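Putative sugar binding protein (Bacteroides vulgatus ATCC 8482, PDB 3KEZ) probably binds sugars at the outer membrane as a SusD-family lipoprotein for nutrient uptake, and carries a bound calcium ion. Local coordinates at residues Gln56-Phe70 / Lys421-Trp433. Sequence-based numbering, arbitrary orientation.
With EDO (1,2-ethanediol), chain I.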
ATOM      1  N   GLN A  56      12.759  -0.200  10.664  1.00  8.33           N
ATOM      2  CA  GLN A  56      14.093   0.116  10.189  1.00  9.69           C
ATOM      3  C   GLN A  56      14.693  -1.126   9.574  1.00 10.89           C
ATOM      4  O   GLN A  56      14.233  -2.218   9.854  1.00 11.12           O
ATOM      5  CB  GLN A  56      14.972   0.555  11.359  1.00 10.63           C
ATOM      6  CG  GLN A  56      15.021  -0.417  12.533  1.00  7.84           C
ATOM      7  CD  GLN A  56      15.995   0.017  13.554  1.00  9.38           C
ATOM      8  OE1 GLN A  56      15.643   0.690  14.511  1.00 14.48           O
ATOM      9  NE2 GLN A  56      17.257  -0.321  13.340  1.00 12.37           N
ATOM     10  N   ALA A  57      15.744  -0.951   8.779  1.00 11.19           N
ATOM     11  CA  ALA A  57      16.622  -2.060   8.414  1.00  8.80           C
ATOM     12  C   ALA A  57      17.303  -2.578   9.665  1.00 10.13           C
ATOM     13  O   ALA A  57      17.697  -1.797  10.552  1.00  9.58           O
ATOM     14  CB  ALA A  57      17.671  -1.617   7.425  1.00  7.57           C
ATOM     15  N   VAL A  58      17.444  -3.894   9.743  1.00  8.52           N
ATOM     16  CA  VAL A  58      18.136  -4.522  10.864  1.00 10.03           C
ATOM     17  C   VAL A  58      19.619  -4.188  10.832  1.00  8.16           C
ATOM     18  O   VAL A  58      20.272  -4.114  11.873  1.00 10.39           O
ATOM     19  CB  VAL A  58      17.895  -6.038  10.855  1.00 10.94           C
ATOM     20  CG1 VAL A  58      19.012  -6.775  11.638  1.00  7.97           C
ATOM     21  CG2 VAL A  58      16.491  -6.319  11.418  1.00  4.84           C
ATOM     22  N   SER A  59      20.136  -3.959   9.633  1.00  7.93           N
ATOM     23  CA  SER A  59      21.512  -3.527   9.449  1.00  8.35           C
ATOM     24  C   SER A  59      21.642  -2.812   8.108  1.00 10.08           C
ATOM     25  O   SER A  59      20.755  -2.888   7.262  1.00  9.29           O
ATOM     26  CB  SER A  59      22.459  -4.718   9.505  1.00  8.83           C
ATOM     27  OG  SER A  59      22.610  -5.265   8.210  1.00  8.76           O
ATOM     28  N   SER A  60      22.769  -2.139   7.901  1.00 11.21           N
ATOM     29  CA  SER A  60      23.001  -1.391   6.667  1.00 14.27           C
ATOM     30  C   SER A  60      23.105  -2.249   5.416  1.00 13.94           C
ATOM     31  O   SER A  60      22.834  -1.772   4.315  1.00 13.43           O
ATOM     32  CB  SER A  60      24.273  -0.583   6.797  1.00 18.39           C
ATOM     33  OG  SER A  60      24.122   0.377   7.826  1.00 26.25           O
ATOM     34  N   THR A  61      23.470  -3.514   5.591  1.00  9.54           N
ATOM     35  CA  THR A  61      23.687  -4.443   4.484  1.00 10.94           C
ATOM     36  C   THR A  61      22.451  -5.297   4.150  1.00 12.08           C
ATOM     37  O   THR A  61      22.494  -6.146   3.259  1.00 12.11           O
ATOM     38  CB  THR A  61      24.888  -5.361   4.813  1.00 12.56           C
ATOM     39  OG1 THR A  61      24.612  -6.114   6.012  1.00 11.16           O
ATOM     40  CG2 THR A  61      26.154  -4.518   5.033  1.00  8.67           C
ATOM     41  N   LYS A  62      21.341  -5.048   4.832  1.00 12.03           N
ATOM     42  CA  LYS A  62      20.072  -5.739   4.549  1.00 11.32           C
ATOM     43  C   LYS A  62      19.413  -5.275   3.245  1.00  9.17           C
ATOM     44  O   LYS A  62      19.701  -4.202   2.732  1.00  7.94           O
ATOM     45  CB  LYS A  62      19.126  -5.537   5.730  1.00 10.14           C
ATOM     46  CG  LYS A  62      19.653  -6.118   7.046  1.00 16.80           C
ATOM     47  CD  LYS A  62      19.952  -7.608   6.939  1.00 15.41           C
ATOM     48  CE  LYS A  62      20.340  -8.195   8.277  1.00 17.24           C
ATOM     49  NZ  LYS A  62      20.316  -9.666   8.185  1.00 13.96           N
ATOM     50  N   ARG A  63      18.498  -6.054   2.697  1.00 11.59           N
ATOM     51  CA  ARG A  63      17.824  -5.584   1.467  1.00 13.37           C
ATOM     52  C   ARG A  63      17.201  -4.192   1.631  1.00 11.04           C
ATOM     53  O   ARG A  63      17.139  -3.459   0.672  1.00 13.99           O
ATOM     54  CB  ARG A  63      16.731  -6.535   1.004  1.00 15.23           C
ATOM     55  CG  ARG A  63      17.216  -7.596   0.048  1.00 19.64           C
ATOM     56  CD  ARG A  63      17.552  -8.863   0.715  1.00 12.19           C
ATOM     57  NE  ARG A  63      17.981  -9.887  -0.226  1.00 17.40           N
ATOM     58  CZ  ARG A  63      18.865 -10.843   0.063  1.00 11.05           C
ATOM     59  NH1 ARG A  63      19.373 -10.968   1.291  1.00 13.48           N
ATOM     60  NH2 ARG A  63      19.204 -11.710  -0.860  1.00 10.68           N
ATOM     61  N   THR A  64      16.705  -3.875   2.828  1.00 12.10           N
ATOM     62  CA  THR A  64      16.047  -2.572   3.126  1.00 10.80           C
ATOM     63  C   THR A  64      17.004  -1.455   3.529  1.00 12.31           C
ATOM     64  O   THR A  64      16.592  -0.280   3.698  1.00  9.20           O
ATOM     65  CB  THR A  64      15.007  -2.723   4.212  1.00 11.74           C
ATOM     66  OG1 THR A  64      15.581  -3.379   5.361  1.00  7.91           O
ATOM     67  CG2 THR A  64      13.846  -3.533   3.685  1.00  5.48           C
ATOM     68  N   GLY A  65      18.284  -1.806   3.637  1.00 10.89           N
ATOM     69  CA  GLY A  65      19.290  -0.911   4.197  1.00 10.75           C
ATOM     70  C   GLY A  65      19.365   0.416   3.464  1.00 11.62           C
ATOM     71  O   GLY A  65      19.227   1.468   4.092  1.00 11.76           O
ATOM     72  N   ASN A  66      19.523   0.368   2.130  1.00 11.62           N
ATOM     73  CA  ASN A  66      19.694   1.591   1.330  1.00 10.92           C
ATOM     74  C   ASN A  66      18.417   2.474   1.303  1.00 11.14           C
ATOM     75  O   ASN A  66      18.509   3.712   1.239  1.00 10.20           O
ATOM     76  CB  ASN A  66      20.120   1.272  -0.076  1.00 11.05           C
ATOM     77  CG  ASN A  66      21.580   0.866  -0.174  1.00 13.68           C
ATOM     78  OD1 ASN A  66      22.435   1.253   0.637  1.00 17.72           O
ATOM     79  ND2 ASN A  66      21.865   0.065  -1.168  1.00 15.91           N
ATOM     80  N   TYR A  67      17.248   1.850   1.416  1.00  9.37           N
ATOM     81  CA  TYR A  67      15.988   2.621   1.581  1.00  8.86           C
ATOM     82  C   TYR A  67      15.920   3.319   2.944  1.00 10.19           C
ATOM     83  O   TYR A  67      15.641   4.510   3.009  1.00  7.42           O
ATOM     84  CB  TYR A  67      14.764   1.723   1.409  1.00  8.76           C
ATOM     85  CG  TYR A  67      14.739   1.062   0.059  1.00 10.10           C
ATOM     86  CD1 TYR A  67      15.450  -0.121  -0.188  1.00  9.71           C
ATOM     87  CD2 TYR A  67      14.062   1.650  -1.001  1.00 12.51           C
ATOM     88  CE1 TYR A  67      15.408  -0.733  -1.463  1.00 12.16           C
ATOM     89  CE2 TYR A  67      14.027   1.058  -2.252  1.00 12.60           C
ATOM     90  CZ  TYR A  67      14.697  -0.124  -2.476  1.00  9.75           C
ATOM     91  OH  TYR A  67      14.649  -0.654  -3.742  1.00 12.01           O
ATOM     92  N   TYR A  68      16.147   2.552   4.026  1.00 13.52           N
ATOM     93  CA  TYR A  68      16.175   3.088   5.421  1.00 12.05           C
ATOM     94  C   TYR A  68      17.203   4.226   5.583  1.00 12.06           C
ATOM     95  O   TYR A  68      16.930   5.250   6.241  1.00 13.24           O
ATOM     96  CB  TYR A  68      16.453   1.945   6.425  1.00 10.61           C
ATOM     97  CG  TYR A  68      16.893   2.388   7.786  1.00  6.76           C
ATOM     98  CD1 TYR A  68      16.028   3.044   8.630  1.00  8.69           C
ATOM     99  CD2 TYR A  68      18.191   2.135   8.247  1.00  8.56           C
ATOM    100  CE1 TYR A  68      16.441   3.487   9.891  1.00 10.07           C
ATOM    101  CE2 TYR A  68      18.606   2.558   9.505  1.00 10.71           C
ATOM    102  CZ  TYR A  68      17.739   3.246  10.313  1.00 11.79           C
ATOM    103  OH  TYR A  68      18.131   3.678  11.575  1.00 11.91           O
ATOM    104  N   ARG A  69      18.382   4.048   4.998  1.00  8.21           N
ATOM    105  CA  ARG A  69      19.464   5.000   5.133  1.00 11.33           C
ATOM    106  C   ARG A  69      19.393   6.165   4.138  1.00 11.54           C
ATOM    107  O   ARG A  69      20.252   7.074   4.190  1.00 15.36           O
ATOM    108  CB  ARG A  69      20.837   4.295   4.997  1.00 12.07           C
ATOM    109  CG  ARG A  69      21.170   3.386   6.148  1.00 18.63           C
ATOM    110  CD  ARG A  69      22.504   2.688   6.034  1.00 21.04           C
ATOM    111  NE  ARG A  69      23.597   3.623   5.773  1.00 26.49           N
ATOM    112  CZ  ARG A  69      24.502   3.529   4.797  1.00 30.97           C
ATOM    113  NH1 ARG A  69      24.513   2.512   3.945  1.00 27.01           N
ATOM    114  NH2 ARG A  69      25.435   4.475   4.681  1.00 40.87           N
ATOM    115  N   PHE A  70      18.401   6.138   3.253  1.00 11.66           N
ATOM    116  CA  PHE A  70      18.319   7.048   2.125  1.00 13.24           C
ATOM    117  C   PHE A  70      19.661   7.159   1.422  1.00 14.01           C
ATOM    118  O   PHE A  70      20.195   8.255   1.243  1.00 16.25           O
ATOM    119  CB  PHE A  70      17.848   8.424   2.593  1.00 10.73           C
ATOM    120  CG  PHE A  70      16.517   8.394   3.211  1.00 11.33           C
ATOM    121  CD1 PHE A  70      15.375   8.401   2.415  1.00 12.94           C
ATOM    122  CD2 PHE A  70      16.376   8.318   4.594  1.00 10.29           C
ATOM    123  CE1 PHE A  70      14.137   8.373   2.991  1.00 13.74           C
ATOM    124  CE2 PHE A  70      15.139   8.269   5.167  1.00  5.88           C
ATOM    125  CZ  PHE A  70      14.014   8.315   4.365  1.00  6.81           C
ATOM    126  N   LYS A 421      19.245  -5.256  20.534  1.00 17.45           N
ATOM    127  CA  LYS A 421      20.111  -5.015  19.369  1.00 16.34           C
ATOM    128  C   LYS A 421      19.525  -4.044  18.350  1.00 15.24           C
ATOM    129  O   LYS A 421      20.162  -3.734  17.340  1.00 15.91           O
ATOM    130  CB  LYS A 421      20.471  -6.338  18.684  1.00 18.34           C
ATOM    131  CG  LYS A 421      21.425  -7.196  19.505  1.00 17.62           C
ATOM    132  CD  LYS A 421      21.678  -8.557  18.869  1.00 26.29           C
ATOM    133  CE  LYS A 421      22.493  -9.435  19.813  1.00 34.17           C
ATOM    134  NZ  LYS A 421      22.238 -10.863  19.577  1.00 44.51           N
ATOM    135  N   THR A 422      18.318  -3.553  18.607  1.00 13.30           N
ATOM    136  CA  THR A 422      17.663  -2.643  17.693  1.00 10.51           C
ATOM    137  C   THR A 422      18.102  -1.215  17.989  1.00 11.03           C
ATOM    138  O   THR A 422      17.846  -0.689  19.070  1.00  9.74           O
ATOM    139  CB  THR A 422      16.121  -2.709  17.880  1.00 13.03           C
ATOM    140  OG1 THR A 422      15.659  -4.054  17.718  1.00 11.39           O
ATOM    141  CG2 THR A 422      15.392  -1.756  16.902  1.00 10.26           C
ATOM    142  N   LYS A 423      18.725  -0.562  17.031  1.00 13.08           N
ATOM    143  CA  LYS A 423      19.154   0.818  17.239  1.00 15.18           C
ATOM    144  C   LYS A 423      19.243   1.490  15.878  1.00 12.64           C
ATOM    145  O   LYS A 423      19.559   0.837  14.876  1.00 10.99           O
ATOM    146  CB  LYS A 423      20.507   0.880  17.981  1.00 17.29           C
ATOM    147  CG  LYS A 423      21.695   0.338  17.226  1.00 26.81           C
ATOM    148  CD  LYS A 423      23.038   0.532  18.048  1.00 40.83           C
ATOM    149  CE  LYS A 423      23.306   2.020  18.429  1.00 45.84           C
ATOM    150  NZ  LYS A 423      24.677   2.340  18.970  1.00 47.25           N
ATOM    151  N   HIS A 424      18.972   2.789  15.837  1.00 12.38           N
ATOM    152  CA  HIS A 424      19.092   3.515  14.572  1.00 12.16           C
ATOM    153  C   HIS A 424      20.552   3.559  14.078  1.00 13.31           C
ATOM    154  O   HIS A 424      21.507   3.532  14.864  1.00 13.35           O
ATOM    155  CB  HIS A 424      18.460   4.902  14.658  1.00 10.58           C
ATOM    156  CG  HIS A 424      16.970   4.871  14.623  1.00 12.91           C
ATOM    157  ND1 HIS A 424      16.254   4.601  13.475  1.00 16.77           N
ATOM    158  CD2 HIS A 424      16.059   5.021  15.610  1.00 17.30           C
ATOM    159  CE1 HIS A 424      14.963   4.608  13.757  1.00 21.07           C
ATOM    160  NE2 HIS A 424      14.816   4.874  15.045  1.00 12.63           N
ATOM    161  N   ASN A 425      20.728   3.579  12.766  1.00 13.58           N
ATOM    162  CA  ASN A 425      22.060   3.715  12.183  1.00 12.75           C
ATOM    163  C   ASN A 425      21.899   4.397  10.838  1.00 13.20           C
ATOM    164  O   ASN A 425      21.888   3.766   9.789  1.00 14.76           O
ATOM    165  CB  ASN A 425      22.729   2.338  12.028  1.00 14.55           C
ATOM    166  CG  ASN A 425      24.135   2.432  11.530  1.00 17.06           C
ATOM    167  OD1 ASN A 425      24.733   3.517  11.476  1.00 17.17           O
ATOM    168  ND2 ASN A 425      24.703   1.287  11.188  1.00 24.39           N
ATOM    169  N   THR A 426      21.721   5.706  10.894  1.00 14.69           N
ATOM    170  CA  THR A 426      21.421   6.500   9.729  1.00 13.83           C
ATOM    171  C   THR A 426      21.860   7.961   9.965  1.00 12.05           C
ATOM    172  O   THR A 426      21.838   8.451  11.092  1.00 12.95           O
ATOM    173  CB  THR A 426      19.922   6.420   9.443  1.00 15.30           C
ATOM    174  OG1 THR A 426      19.601   7.201   8.288  1.00 12.76           O
ATOM    175  CG2 THR A 426      19.150   6.924  10.634  1.00 13.05           C
ATOM    176  N   ALA A 427      22.235   8.637   8.880  1.00 15.97           N
ATOM    177  CA  ALA A 427      22.521  10.070   8.875  1.00 15.57           C
ATOM    178  C   ALA A 427      21.243  10.884   8.954  1.00 13.54           C
ATOM    179  O   ALA A 427      21.286  12.071   9.251  1.00 15.83           O
ATOM    180  CB  ALA A 427      23.244  10.436   7.614  1.00 16.79           C
ATOM    181  N   TYR A 428      20.104  10.256   8.681  1.00 13.09           N
ATOM    182  CA  TYR A 428      18.840  11.003   8.521  1.00 13.21           C
ATOM    183  C   TYR A 428      17.785  10.645   9.581  1.00 12.40           C
ATOM    184  O   TYR A 428      17.055   9.643   9.447  1.00 13.80           O
ATOM    185  CB  TYR A 428      18.289  10.775   7.104  1.00 12.28           C
ATOM    186  CG  TYR A 428      19.234  11.138   5.983  1.00 11.17           C
ATOM    187  CD1 TYR A 428      19.579  12.461   5.727  1.00 16.09           C
ATOM    188  CD2 TYR A 428      19.813  10.144   5.183  1.00  9.03           C
ATOM    189  CE1 TYR A 428      20.447  12.785   4.699  1.00 14.21           C
ATOM    190  CE2 TYR A 428      20.693  10.469   4.150  1.00 13.66           C
ATOM    191  CZ  TYR A 428      20.993  11.793   3.930  1.00 15.92           C
ATOM    192  OH  TYR A 428      21.818  12.133   2.913  1.00 16.79           O
HETATM  193  N   MSE A 429      17.692  11.485  10.617  1.00 11.20           N
HETATM  194  CA  MSE A 429      16.832  11.237  11.761  1.00 14.48           C
HETATM  195  C   MSE A 429      15.525  12.060  11.763  1.00 14.81           C
HETATM  196  O   MSE A 429      14.530  11.625  12.323  1.00 14.56           O
HETATM  197  CB  MSE A 429      17.612  11.415  13.051  1.00 13.35           C
HETATM  198  CG  MSE A 429      18.829  10.438  13.184  1.00 18.88           C
HETATM  199 SE   MSE A 429      18.249   8.648  13.540  0.75  5.78          SE
HETATM  200  CE  MSE A 429      17.552   8.878  15.336  1.00 10.75           C
ATOM    201  N   GLU A 430      15.499  13.208  11.099  1.00 14.59           N
ATOM    202  CA  GLU A 430      14.304  14.024  11.049  1.00 15.10           C
ATOM    203  C   GLU A 430      14.203  14.571   9.648  1.00 15.08           C
ATOM    204  O   GLU A 430      15.186  15.057   9.133  1.00 15.99           O
ATOM    205  CB  GLU A 430      14.345  15.182  12.065  1.00 16.42           C
ATOM    206  CG  GLU A 430      14.611  14.747  13.535  1.00 29.40           C
ATOM    207  CD  GLU A 430      14.201  15.792  14.606  1.00 30.85           C
ATOM    208  OE1 GLU A 430      14.103  17.002  14.305  1.00 34.15           O
ATOM    209  OE2 GLU A 430      14.000  15.380  15.771  1.00 43.57           O
ATOM    210  N   TYR A 431      13.033  14.484   9.031  1.00 11.78           N
ATOM    211  CA  TYR A 431      12.850  15.009   7.662  1.00 10.80           C
ATOM    212  C   TYR A 431      11.347  15.162   7.331  1.00 10.78           C
ATOM    213  O   TYR A 431      10.486  14.499   7.910  1.00 12.22           O
ATOM    214  CB  TYR A 431      13.549  14.101   6.636  1.00 12.26           C
ATOM    215  CG  TYR A 431      13.352  12.616   6.910  1.00  8.55           C
ATOM    216  CD1 TYR A 431      14.247  11.917   7.726  1.00 15.90           C
ATOM    217  CD2 TYR A 431      12.263  11.920   6.372  1.00 13.68           C
ATOM    218  CE1 TYR A 431      14.054  10.540   8.012  1.00 15.20           C
ATOM    219  CE2 TYR A 431      12.056  10.577   6.642  1.00 10.07           C
ATOM    220  CZ  TYR A 431      12.961   9.880   7.485  1.00 12.84           C
ATOM    221  OH  TYR A 431      12.777   8.524   7.764  1.00 13.46           O
ATOM    222  N   ASP A 432      11.071  16.043   6.387  1.00  9.88           N
ATOM    223  CA  ASP A 432       9.732  16.401   5.996  1.00 10.80           C
ATOM    224  C   ASP A 432       9.688  16.429   4.476  1.00 11.10           C
ATOM    225  O   ASP A 432      10.613  15.972   3.856  1.00 12.20           O
ATOM    226  CB  ASP A 432       9.343  17.748   6.606  1.00  9.65           C
ATOM    227  CG  ASP A 432      10.301  18.875   6.245  1.00 12.76           C
ATOM    228  OD1 ASP A 432      10.947  18.879   5.148  1.00 12.06           O
ATOM    229  OD2 ASP A 432      10.404  19.795   7.077  1.00 13.84           O
ATOM    230  N   TRP A 433       8.637  16.996   3.886  1.00 11.33           N
ATOM    231  CA  TRP A 433       8.486  17.004   2.429  1.00 10.23           C
ATOM    232  C   TRP A 433       9.474  17.900   1.676  1.00 11.66           C
ATOM    233  O   TRP A 433       9.421  17.966   0.443  1.00  9.86           O
ATOM    234  CB  TRP A 433       7.029  17.276   2.033  1.00 11.98           C
ATOM    235  CG  TRP A 433       6.445  18.630   2.453  1.00 12.24           C
ATOM    236  CD1 TRP A 433       7.117  19.806   2.683  1.00  7.20           C
ATOM    237  CD2 TRP A 433       5.061  18.926   2.610  1.00  9.08           C
ATOM    238  NE1 TRP A 433       6.229  20.810   3.016  1.00  9.04           N
ATOM    239  CE2 TRP A 433       4.958  20.284   2.983  1.00  7.03           C
ATOM    240  CE3 TRP A 433       3.894  18.162   2.504  1.00  7.45           C
ATOM    241  CZ2 TRP A 433       3.738  20.884   3.222  1.00 10.24           C
ATOM    242  CZ3 TRP A 433       2.687  18.762   2.728  1.00  3.78           C
ATOM    243  CH2 TRP A 433       2.608  20.099   3.092  1.00  6.54           C
TER
HETATM  244  C1  EDO I  15      11.970  22.795   6.335  1.00 37.84           C
HETATM  245  O1  EDO I  15      12.286  21.409   6.195  1.00 26.51           O
HETATM  246  C2  EDO I  15      12.394  23.226   7.725  1.00 36.21           C
HETATM  247  O2  EDO I  15      13.816  23.237   7.774  1.00 44.91           O
HETATM  248  O   HOH W   1      19.652  -2.608  14.718  1.00 18.17           O
HETATM  249  O   HOH W   2      21.642   1.002   8.852  1.00 10.47           O
HETATM  250  O   HOH W   3      24.642  -1.699  10.038  1.00 23.34           O
HETATM  251  O   HOH W   4      21.736   7.239   6.287  1.00 12.33           O
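Tyr68 and His424 meet in the buried part of the contact, where one phenolic oxygen serves two residues of 421-433, illustrating how a single buried hydroxyl can tie together segments distant in sequence. With CG anti to the backbone N (chi1 163°), Tyr68 carries its OH to within 2.8 Å of His424 ND1, either being a possible donor. The same OH accepts from Asn425 N at 2.9 Å, so two bonds in the plane of the phenol grip it at its rim. The two rings meet rim to rim, their planes only 23° apart. Thr426 CG2 packs against Tyr68 OH at 3.5 Å, its OG1 meanwhile accepting from Tyr428 N in an ST turn.

Gln56 lies against both rings: its CB lies over one face of Tyr68, toward the rim, and its OE1 over the centre of the imidazole. Its amide holds two carbonyls, NE2 donating to Lys423 O at 3.0 Å, from above that carbonyl's plane, and to Ala57 O at 3.2 Å, which should fix the amide's rotation.

Phe70, the residue of positive phi in the Schellman motif at the end of helix 65-68, points its edge at the face of Tyr431 (centroids 4.9 Å apart), while its CB packs on Tyr428 CD2 at 3.7 Å.

The other flank is looser and watered. Ser60 and Asn425 are linked chiefly through solvent, one water joining Ser60 OG to Asn425 O, and another joins Arg69 O to Ala427 N.

This is structural packing away from the calcium site. Arg411 binds the carbonyls of both Tyr68 and Tyr428, and Tyr431 OH reaches Thr51 O. Strands 55-57 and 430-431 pair with 284-286 and 409-410, so the contact lies between two small antiparallel sheets that supply Gln56 and Tyr431 to it, with helix 43-50 packed against Tyr67.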